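Long-range contacts in MIP07328p (Drosophila melanogaster, PDB 6FKK), which probably acts as a chemorepellent axon guidance cue that engages semaphorin receptors, this chain holding its sema domain and plexin repeat: residues A311-S319 / P329-P340; H384-H392 / D404-K414. All coordinates share one frame; numbering follows the deposited sequence.

Contact 1: residues A311-S319 / P329-P340; sequences AAFDGEFKS and PVEREQVPKPRP
F317 and V330 join the two segments through their main chains. V330 N donates to F317 O at 2.7 Å in a nearly straight bond, with an N-H...O angle of 170°. Toward 313-315 the backbones part, F313 and P340 being 9.0 Å apart between CA atoms, while K318 and S319 stay beside P329 and V330. A type I turn from A312 to G315 carries the chain from helix 306-312 into E316 and F317.

The widening gap is filled by side chains, chiefly by F317. Its CG lies anti to its own carbonyl carbon (chi1 -64°), and the end of the ring reaches toward 329-340. One ring atom, CD1, touches V335 CG1 at 3.8 Å. Another, CZ, meets P340 CG at 3.9 Å. R339 approaches from the opposite direction on a chain extended from CG to NE. Its guanidinium is tilted 42° from the ring plane, with F317 over one guanidinium face, offset toward the rim. The end of R339 is modelled too close to G315 O, so its exact position is doubtful. V330 CG2 fills the angle between F317 and S319, 3.6 Å from S319 CA. E316 OE1 comes against P329 CG at 3.4 Å, the two side chains crossing at a slant.

Beyond the pair, F357 of helix 352-360 makes an edge-to-face contact with F317 and touches P340. The polar end of K318 turns to a salt bridge with E365.

Both segments belong to the excursion between strands 298-305 and 377-380, which pair directly. This is consistent with the extrusion that semaphorins insert into their beta-propeller.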
loop_
_atom_site.group_PDB
_atom_site.type_symbol
_atom_site.label_atom_id
_atom_site.label_comp_id
_atom_site.label_asym_id
_atom_site.label_seq_id
_atom_site.Cartn_x
_atom_site.Cartn_y
_atom_site.Cartn_z
ATOM N N ALA A 311 18.482 -4.516 2.465
ATOM C CA ALA A 311 19.913 -4.324 2.267
ATOM C C ALA A 311 20.332 -2.883 2.520
ATOM O O ALA A 311 21.484 -2.633 2.889
ATOM C CB ALA A 311 20.312 -4.747 0.852
ATOM N N ALA A 312 19.418 -1.927 2.328
ATOM C CA ALA A 312 19.758 -0.525 2.541
ATOM C C ALA A 312 20.148 -0.256 3.986
ATOM O O ALA A 312 20.959 0.638 4.256
ATOM C CB ALA A 312 18.587 0.370 2.134
ATOM N N PHE A 313 19.594 -1.018 4.925
ATOM C CA PHE A 313 19.895 -0.851 6.338
ATOM C C PHE A 313 21.201 -1.515 6.743
ATOM O O PHE A 313 21.532 -1.538 7.935
ATOM C CB PHE A 313 18.738 -1.390 7.179
ATOM C CG PHE A 313 17.414 -0.772 6.840
ATOM C CD1 PHE A 313 17.057 0.458 7.362
ATOM C CD2 PHE A 313 16.530 -1.418 5.994
ATOM C CE1 PHE A 313 15.839 1.033 7.050
ATOM C CE2 PHE A 313 15.310 -0.849 5.677
ATOM C CZ PHE A 313 14.965 0.379 6.206
ATOM N N ASP A 314 21.947 -2.056 5.781
ATOM C CA ASP A 314 23.299 -2.544 6.012
ATOM C C ASP A 314 24.363 -1.562 5.539
ATOM O O ASP A 314 25.552 -1.876 5.619
ATOM C CB ASP A 314 23.504 -3.895 5.317
ATOM C CG ASP A 314 22.531 -4.955 5.800
ATOM O OD1 ASP A 314 22.183 -4.946 7.000
ATOM O OD2 ASP A 314 22.114 -5.796 4.975
ATOM N N GLY A 315 23.964 -0.385 5.056
ATOM C CA GLY A 315 24.888 0.595 4.532
ATOM C C GLY A 315 25.271 1.651 5.552
ATOM O O GLY A 315 25.077 1.502 6.759
ATOM N N GLU A 316 25.827 2.743 5.040
ATOM C CA GLU A 316 26.318 3.816 5.885
ATOM C C GLU A 316 25.160 4.650 6.426
ATOM O O GLU A 316 24.075 4.713 5.845
ATOM C CB GLU A 316 27.286 4.702 5.106
ATOM C CG GLU A 316 28.547 3.989 4.655
ATOM C CD GLU A 316 29.369 4.821 3.692
ATOM O OE1 GLU A 316 28.791 5.338 2.712
ATOM O OE2 GLU A 316 30.589 4.967 3.920
ATOM N N PHE A 317 25.412 5.295 7.561
ATOM C CA PHE A 317 24.433 6.151 8.213
ATOM C C PHE A 317 24.660 7.595 7.792
ATOM O O PHE A 317 25.789 8.091 7.850
ATOM C CB PHE A 317 24.530 6.035 9.734
ATOM C CG PHE A 317 24.202 4.671 10.261
ATOM C CD1 PHE A 317 25.182 3.699 10.368
ATOM C CD2 PHE A 317 22.913 4.364 10.661
ATOM C CE1 PHE A 317 24.882 2.444 10.857
ATOM C CE2 PHE A 317 22.605 3.112 11.152
ATOM C CZ PHE A 317 23.592 2.151 11.251
ATOM N N LYS A 318 23.589 8.263 7.377
ATOM C CA LYS A 318 23.669 9.683 7.064
ATOM C C LYS A 318 23.930 10.464 8.345
ATOM O O LYS A 318 23.160 10.365 9.306
ATOM C CB LYS A 318 22.379 10.149 6.396
ATOM C CG LYS A 318 22.491 11.483 5.678
ATOM C CD LYS A 318 21.227 11.767 4.883
ATOM C CE LYS A 318 20.914 10.624 3.924
ATOM N NZ LYS A 318 21.885 10.538 2.794
ATOM N N SER A 319 25.020 11.227 8.363
ATOM C CA SER A 319 25.414 11.940 9.568
ATOM C C SER A 319 24.369 12.987 9.943
ATOM O O SER A 319 23.559 13.421 9.118
ATOM C CB SER A 319 26.776 12.605 9.374
ATOM O OG SER A 319 26.719 13.581 8.350
ATOM N N PRO A 329 28.426 10.568 4.891
ATOM C CA PRO A 329 27.965 9.550 5.843
ATOM C C PRO A 329 28.945 9.349 6.992
ATOM O O PRO A 329 30.118 9.723 6.924
ATOM C CB PRO A 329 27.841 8.281 4.985
ATOM C CG PRO A 329 28.539 8.596 3.692
ATOM C CD PRO A 329 28.360 10.064 3.508
ATOM N N VAL A 330 28.433 8.742 8.066
ATOM C CA VAL A 330 29.222 8.557 9.277
ATOM C C VAL A 330 30.406 7.639 9.001
ATOM O O VAL A 330 30.305 6.673 8.231
ATOM C CB VAL A 330 28.329 8.006 10.403
ATOM C CG1 VAL A 330 29.141 7.721 11.656
ATOM C CG2 VAL A 330 27.214 8.988 10.714
ATOM N N GLU A 331 31.542 7.954 9.623
ATOM C CA GLU A 331 32.744 7.145 9.475
ATOM C C GLU A 331 32.480 5.705 9.901
ATOM O O GLU A 331 31.738 5.446 10.852
ATOM C CB GLU A 331 33.879 7.746 10.307
ATOM C CG GLU A 331 35.245 7.125 10.065
ATOM C CD GLU A 331 36.343 7.828 10.840
ATOM O OE1 GLU A 331 36.022 8.728 11.646
ATOM O OE2 GLU A 331 37.527 7.484 10.642
ATOM N N ARG A 332 33.096 4.762 9.182
ATOM C CA ARG A 332 32.837 3.346 9.428
ATOM C C ARG A 332 33.280 2.924 10.824
ATOM O O ARG A 332 32.747 1.956 11.378
ATOM C CB ARG A 332 33.531 2.500 8.358
ATOM C CG ARG A 332 33.210 1.013 8.417
ATOM C CD ARG A 332 33.429 0.340 7.068
ATOM N NE ARG A 332 34.808 0.455 6.598
ATOM C CZ ARG A 332 35.735 -0.483 6.764
ATOM N NH1 ARG A 332 35.435 -1.612 7.391
ATOM N NH2 ARG A 332 36.964 -0.292 6.302
ATOM N N GLU A 333 34.235 3.639 11.411
ATOM C CA GLU A 333 34.726 3.336 12.748
ATOM C C GLU A 333 33.910 4.003 13.847
ATOM O O GLU A 333 34.160 3.742 15.030
ATOM C CB GLU A 333 36.194 3.753 12.872
ATOM C CG GLU A 333 37.121 3.063 11.881
ATOM C CD GLU A 333 38.545 3.577 11.964
ATOM O OE1 GLU A 333 38.796 4.494 12.774
ATOM O OE2 GLU A 333 39.413 3.067 11.222
ATOM N N GLN A 334 32.946 4.850 13.494
ATOM C CA GLN A 334 32.135 5.544 14.482
ATOM C C GLN A 334 30.851 4.796 14.834
ATOM O O GLN A 334 30.199 5.149 15.822
ATOM C CB GLN A 334 31.798 6.955 13.981
ATOM C CG GLN A 334 31.295 7.908 15.056
ATOM C CD GLN A 334 30.884 9.258 14.500
ATOM O OE1 GLN A 334 31.370 9.684 13.452
ATOM N NE2 GLN A 334 29.981 9.937 15.200
ATOM N N VAL A 335 30.480 3.772 14.071
ATOM C CA VAL A 335 29.272 3.003 14.359
ATOM C C VAL A 335 29.504 2.168 15.616
ATOM O O VAL A 335 30.634 1.723 15.862
ATOM C CB VAL A 335 28.866 2.130 13.161
ATOM C CG1 VAL A 335 28.563 3.001 11.948
ATOM C CG2 VAL A 335 29.960 1.124 12.831
ATOM N N PRO A 336 28.471 1.942 16.444
ATOM C CA PRO A 336 28.657 1.218 17.713
ATOM C C PRO A 336 29.153 -0.218 17.536
ATOM O O PRO A 336 29.281 -0.717 16.413
ATOM C CB PRO A 336 27.260 1.243 18.339
ATOM C CG PRO A 336 26.596 2.448 17.730
ATOM C CD PRO A 336 27.120 2.516 16.327
ATOM N N LYS A 337 29.435 -0.890 18.659
ATOM C CA LYS A 337 30.131 -2.176 18.599
ATOM C C LYS A 337 29.263 -3.258 17.965
ATOM O O LYS A 337 29.728 -3.915 17.020
ATOM C CB LYS A 337 30.649 -2.540 19.990
ATOM C CG LYS A 337 31.214 -1.341 20.698
ATOM C CD LYS A 337 31.163 -1.564 22.157
ATOM C CE LYS A 337 31.835 -2.856 22.528
ATOM N NZ LYS A 337 32.625 -2.464 23.713
ATOM N N PRO A 338 28.020 -3.492 18.396
ATOM C CA PRO A 338 27.077 -4.168 17.505
ATOM C C PRO A 338 26.463 -3.148 16.562
ATOM O O PRO A 338 26.331 -1.967 16.890
ATOM C CB PRO A 338 26.029 -4.751 18.467
ATOM C CG PRO A 338 25.988 -3.761 19.563
ATOM C CD PRO A 338 27.401 -3.221 19.711
ATOM N N ARG A 339 26.128 -3.603 15.369
ATOM C CA ARG A 339 25.600 -2.683 14.370
ATOM C C ARG A 339 24.202 -2.226 14.767
ATOM O O ARG A 339 23.375 -3.054 15.164
ATOM C CB ARG A 339 25.571 -3.340 12.995
ATOM C CG ARG A 339 24.991 -2.433 11.937
ATOM C CD ARG A 339 25.289 -2.920 10.542
ATOM N NE ARG A 339 24.790 -1.964 9.562
ATOM C CZ ARG A 339 25.440 -0.864 9.199
ATOM N NH1 ARG A 339 24.904 -0.049 8.304
ATOM N NH2 ARG A 339 26.625 -0.581 9.728
ATOM N N PRO A 340 23.905 -0.928 14.692
ATOM C CA PRO A 340 22.541 -0.474 14.981
ATOM C C PRO A 340 21.549 -1.060 13.990
ATOM O O PRO A 340 21.867 -1.293 12.822
ATOM C CB PRO A 340 22.631 1.052 14.843
ATOM C CG PRO A 340 24.068 1.367 15.017
ATOM C CD PRO A 340 24.821 0.200 14.450
#

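Contact 2: residues H384-H392 / D404-K414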
loop_
_atom_site.group_PDB
_atom_site.type_symbol
_atom_site.label_atom_id
_atom_site.label_comp_id
_atom_site.label_asym_id
_atom_site.label_seq_id
_atom_site.Cartn_x
_atom_site.Cartn_y
_atom_site.Cartn_z
ATOM N N HIS A 384 -5.466 13.605 -14.007
ATOM C CA HIS A 384 -5.759 12.708 -12.901
ATOM C C HIS A 384 -4.460 12.132 -12.362
ATOM O O HIS A 384 -3.449 12.054 -13.065
ATOM C CB HIS A 384 -6.717 11.583 -13.318
ATOM C CG HIS A 384 -6.197 10.721 -14.426
ATOM N ND1 HIS A 384 -6.675 10.799 -15.716
ATOM C CD2 HIS A 384 -5.248 9.755 -14.436
ATOM C CE1 HIS A 384 -6.041 9.922 -16.473
ATOM N NE2 HIS A 384 -5.169 9.276 -15.720
ATOM N N ARG A 385 -4.501 11.728 -11.095
ATOM C CA ARG A 385 -3.366 11.115 -10.421
ATOM C C ARG A 385 -3.729 9.701 -9.989
ATOM O O ARG A 385 -4.893 9.405 -9.704
ATOM C CB ARG A 385 -2.937 11.930 -9.193
ATOM C CG ARG A 385 -2.539 13.369 -9.485
ATOM C CD ARG A 385 -2.347 14.155 -8.191
ATOM N NE ARG A 385 -1.835 15.503 -8.426
ATOM C CZ ARG A 385 -0.549 15.836 -8.357
ATOM N NH1 ARG A 385 0.359 14.918 -8.059
ATOM N NH2 ARG A 385 -0.170 17.087 -8.584
ATOM N N LEU A 386 -2.725 8.830 -9.935
ATOM C CA LEU A 386 -2.928 7.477 -9.439
ATOM C C LEU A 386 -3.046 7.480 -7.921
ATOM O O LEU A 386 -2.386 8.262 -7.231
ATOM C CB LEU A 386 -1.780 6.566 -9.870
ATOM C CG LEU A 386 -1.572 6.354 -11.373
ATOM C CD1 LEU A 386 -0.419 5.392 -11.611
ATOM C CD2 LEU A 386 -2.838 5.849 -12.051
ATOM N N THR A 387 -3.899 6.590 -7.399
ATOM C CA THR A 387 -4.218 6.599 -5.970
ATOM C C THR A 387 -4.158 5.220 -5.323
ATOM O O THR A 387 -3.862 5.121 -4.127
ATOM C CB THR A 387 -5.610 7.207 -5.740
ATOM O OG1 THR A 387 -6.591 6.460 -6.470
ATOM C CG2 THR A 387 -5.645 8.665 -6.184
ATOM N N ALA A 388 -4.429 4.153 -6.073
ATOM C CA ALA A 388 -4.517 2.809 -5.516
ATOM C C ALA A 388 -3.670 1.847 -6.340
ATOM O O ALA A 388 -3.235 2.157 -7.451
ATOM C CB ALA A 388 -5.972 2.322 -5.458
ATOM N N ILE A 389 -3.448 0.656 -5.783
ATOM C CA ILE A 389 -2.579 -0.338 -6.403
ATOM C C ILE A 389 -3.044 -1.724 -5.974
ATOM O O ILE A 389 -3.488 -1.923 -4.840
ATOM C CB ILE A 389 -1.103 -0.088 -6.024
ATOM C CG1 ILE A 389 -0.173 -1.090 -6.713
ATOM C CG2 ILE A 389 -0.927 -0.124 -4.515
ATOM C CD1 ILE A 389 0.163 -0.725 -8.138
ATOM N N ALA A 390 -2.954 -2.677 -6.898
ATOM C CA ALA A 390 -3.251 -4.077 -6.628
ATOM C C ALA A 390 -2.608 -4.906 -7.730
ATOM O O ALA A 390 -2.461 -4.439 -8.862
ATOM C CB ALA A 390 -4.759 -4.340 -6.557
ATOM N N VAL A 391 -2.218 -6.133 -7.390
ATOM C CA VAL A 391 -1.452 -6.987 -8.292
ATOM C C VAL A 391 -2.075 -8.375 -8.337
ATOM O O VAL A 391 -2.415 -8.946 -7.295
ATOM C CB VAL A 391 0.026 -7.088 -7.862
ATOM C CG1 VAL A 391 0.790 -8.008 -8.801
ATOM C CG2 VAL A 391 0.668 -5.716 -7.821
ATOM N N HIS A 392 -2.223 -8.916 -9.553
ATOM C CA HIS A 392 -2.490 -10.333 -9.766
ATOM C C HIS A 392 -1.181 -10.977 -10.198
ATOM O O HIS A 392 -0.795 -10.861 -11.372
ATOM C CB HIS A 392 -3.575 -10.543 -10.827
ATOM C CG HIS A 392 -3.960 -11.978 -11.030
ATOM N ND1 HIS A 392 -4.896 -12.372 -11.963
ATOM C CD2 HIS A 392 -3.538 -13.113 -10.421
ATOM C CE1 HIS A 392 -5.034 -13.685 -11.920
ATOM N NE2 HIS A 392 -4.221 -14.159 -10.993
ATOM N N ASP A 404 3.151 -10.323 -13.997
ATOM C CA ASP A 404 2.315 -9.713 -12.972
ATOM C C ASP A 404 1.378 -8.707 -13.627
ATOM O O ASP A 404 1.831 -7.730 -14.232
ATOM C CB ASP A 404 3.175 -9.027 -11.912
ATOM C CG ASP A 404 3.945 -10.012 -11.058
ATOM O OD1 ASP A 404 3.688 -11.227 -11.180
ATOM O OD2 ASP A 404 4.807 -9.572 -10.265
ATOM N N VAL A 405 0.075 -8.944 -13.521
ATOM C CA VAL A 405 -0.913 -7.982 -13.999
ATOM C C VAL A 405 -1.137 -6.953 -12.899
ATOM O O VAL A 405 -1.600 -7.290 -11.804
ATOM C CB VAL A 405 -2.226 -8.673 -14.391
ATOM C CG1 VAL A 405 -3.206 -7.656 -14.959
ATOM C CG2 VAL A 405 -1.950 -9.774 -15.398
ATOM N N ILE A 406 -0.802 -5.700 -13.185
ATOM C CA ILE A 406 -0.811 -4.635 -12.191
ATOM C C ILE A 406 -2.048 -3.773 -12.395
ATOM O O ILE A 406 -2.328 -3.325 -13.515
ATOM C CB ILE A 406 0.471 -3.790 -12.275
ATOM C CG1 ILE A 406 1.695 -4.679 -12.050
ATOM C CG2 ILE A 406 0.428 -2.660 -11.262
ATOM C CD1 ILE A 406 2.988 -4.068 -12.531
ATOM N N TYR A 407 -2.783 -3.536 -11.314
ATOM C CA TYR A 407 -3.983 -2.715 -11.331
ATOM C C TYR A 407 -3.728 -1.429 -10.558
ATOM O O TYR A 407 -3.143 -1.454 -9.470
ATOM C CB TYR A 407 -5.171 -3.465 -10.722
ATOM C CG TYR A 407 -5.558 -4.726 -11.464
ATOM C CD1 TYR A 407 -4.818 -5.892 -11.325
ATOM C CD2 TYR A 407 -6.668 -4.753 -12.297
ATOM C CE1 TYR A 407 -5.168 -7.045 -12.000
ATOM C CE2 TYR A 407 -7.026 -5.904 -12.973
ATOM C CZ TYR A 407 -6.272 -7.046 -12.823
ATOM O OH TYR A 407 -6.623 -8.195 -13.494
ATOM N N SER A 408 -4.169 -0.307 -11.120
ATOM C CA SER A 408 -3.965 0.988 -10.493
ATOM C C SER A 408 -5.211 1.842 -10.671
ATOM O O SER A 408 -5.801 1.872 -11.754
ATOM C CB SER A 408 -2.742 1.703 -11.080
ATOM O OG SER A 408 -2.464 2.900 -10.377
ATOM N N GLY A 409 -5.607 2.530 -9.603
ATOM C CA GLY A 409 -6.760 3.406 -9.655
ATOM C C GLY A 409 -6.393 4.875 -9.593
ATOM O O GLY A 409 -5.275 5.224 -9.204
ATOM N N THR A 410 -7.325 5.746 -9.968
ATOM C CA THR A 410 -7.090 7.181 -10.013
ATOM C C THR A 410 -8.085 7.909 -9.115
ATOM O O THR A 410 -9.091 7.348 -8.673
ATOM C CB THR A 410 -7.202 7.717 -11.448
ATOM O OG1 THR A 410 -8.572 7.685 -11.869
ATOM C CG2 THR A 410 -6.372 6.871 -12.398
ATOM N N ASP A 411 -7.783 9.183 -8.847
ATOM C CA ASP A 411 -8.757 10.064 -8.214
ATOM C C ASP A 411 -9.901 10.417 -9.153
ATOM O O ASP A 411 -10.902 10.989 -8.705
ATOM C CB ASP A 411 -8.072 11.340 -7.711
ATOM C CG ASP A 411 -7.328 12.084 -8.810
ATOM O OD1 ASP A 411 -7.401 11.666 -9.984
ATOM O OD2 ASP A 411 -6.662 13.093 -8.495
ATOM N N ASP A 412 -9.765 10.093 -10.439
ATOM C CA ASP A 412 -10.823 10.295 -11.418
ATOM C C ASP A 412 -11.876 9.195 -11.342
ATOM O O ASP A 412 -13.039 9.427 -11.688
ATOM C CB ASP A 412 -10.205 10.357 -12.820
ATOM C CG ASP A 412 -11.138 10.947 -13.858
ATOM O OD1 ASP A 412 -12.300 11.252 -13.530
ATOM O OD2 ASP A 412 -10.700 11.113 -15.016
ATOM N N GLY A 413 -11.498 8.009 -10.874
ATOM C CA GLY A 413 -12.373 6.857 -10.884
ATOM C C GLY A 413 -12.047 5.821 -11.938
ATOM O O GLY A 413 -12.846 4.898 -12.142
ATOM N N LYS A 414 -10.909 5.942 -12.613
ATOM C CA LYS A 414 -10.514 5.004 -13.650
ATOM C C LYS A 414 -9.616 3.916 -13.073
ATOM O O LYS A 414 -8.997 4.077 -12.019
ATOM C CB LYS A 414 -9.787 5.724 -14.788
ATOM C CG LYS A 414 -10.514 6.938 -15.346
ATOM C CD LYS A 414 -9.886 7.396 -16.656
ATOM C CE LYS A 414 -10.418 8.753 -17.086
ATOM N NZ LYS A 414 -11.906 8.789 -17.115
#
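A390 and Y407 form a hydrogen-bonded antiparallel pair, with Y407 N to A390 O at 2.6 Å. H392 and V405 repeat the pattern, and H392 N reaches V405 O at 2.8 Å. The tyrosine ring meets A390 O and H392 CB at its edge. I389 and I406 run side by side on the same face, CD1 to CG2 3.7 Å.

The pattern changes at G409, which T387 and A388 both face in a classic beta bulge. G409 O takes T387 N at 2.6 Å and a weak bond from A388 N. A388 O takes S408 OG nearly head-on at 3.1 Å, the hydroxyl held anti to the backbone N (chi1 -174°), and G409 N from above the carbonyl plane.

At the far end D411 bonds both backbone polar atoms of R385. D411 N donates to R385 O at 3.0 Å, and R385 N meets D411 OD1 from above the carboxylate plane at 3.1 Å. H384 CD2 meets T410 CG2 at 3.7 Å, and H384 CB sits by D411 and D412. T410 OG1 organises the turn behind by accepting K414 N.

Further out, T387 OG1 bonds to I450 O, Y407 OH to L475 O and H392 ND1 to H476 NE2. The hairpin opens the antiparallel sheet that strands 414-423 and 432-442 complete, a blade of the sema propeller. L386, V391 and I406 pack on strand 282-290; A388, A390 and Y407 pack on strand 452-456.

The two contacts follow each other along the chain and share no element. Their centres are 37 Å apart, and their nearest atoms about 19 Å. Contact 2 lies near the middle of the chain, with its centre 11 Å from the chain centre. Contact 1 is peripheral, at 29 Å. Contact 2 is a hairpin interrupted by a bulge, held mostly by backbone bonds, and none of its touching residues is exposed. Contact 1 joins loops through a single cross-segment hydrogen bond. It relies more on an aromatic ring, prolines and an arginine, with exposed acidic residues at its margin. Contact 2 builds a propeller blade; contact 1 probably belongs to the insertion that interrupts the propeller.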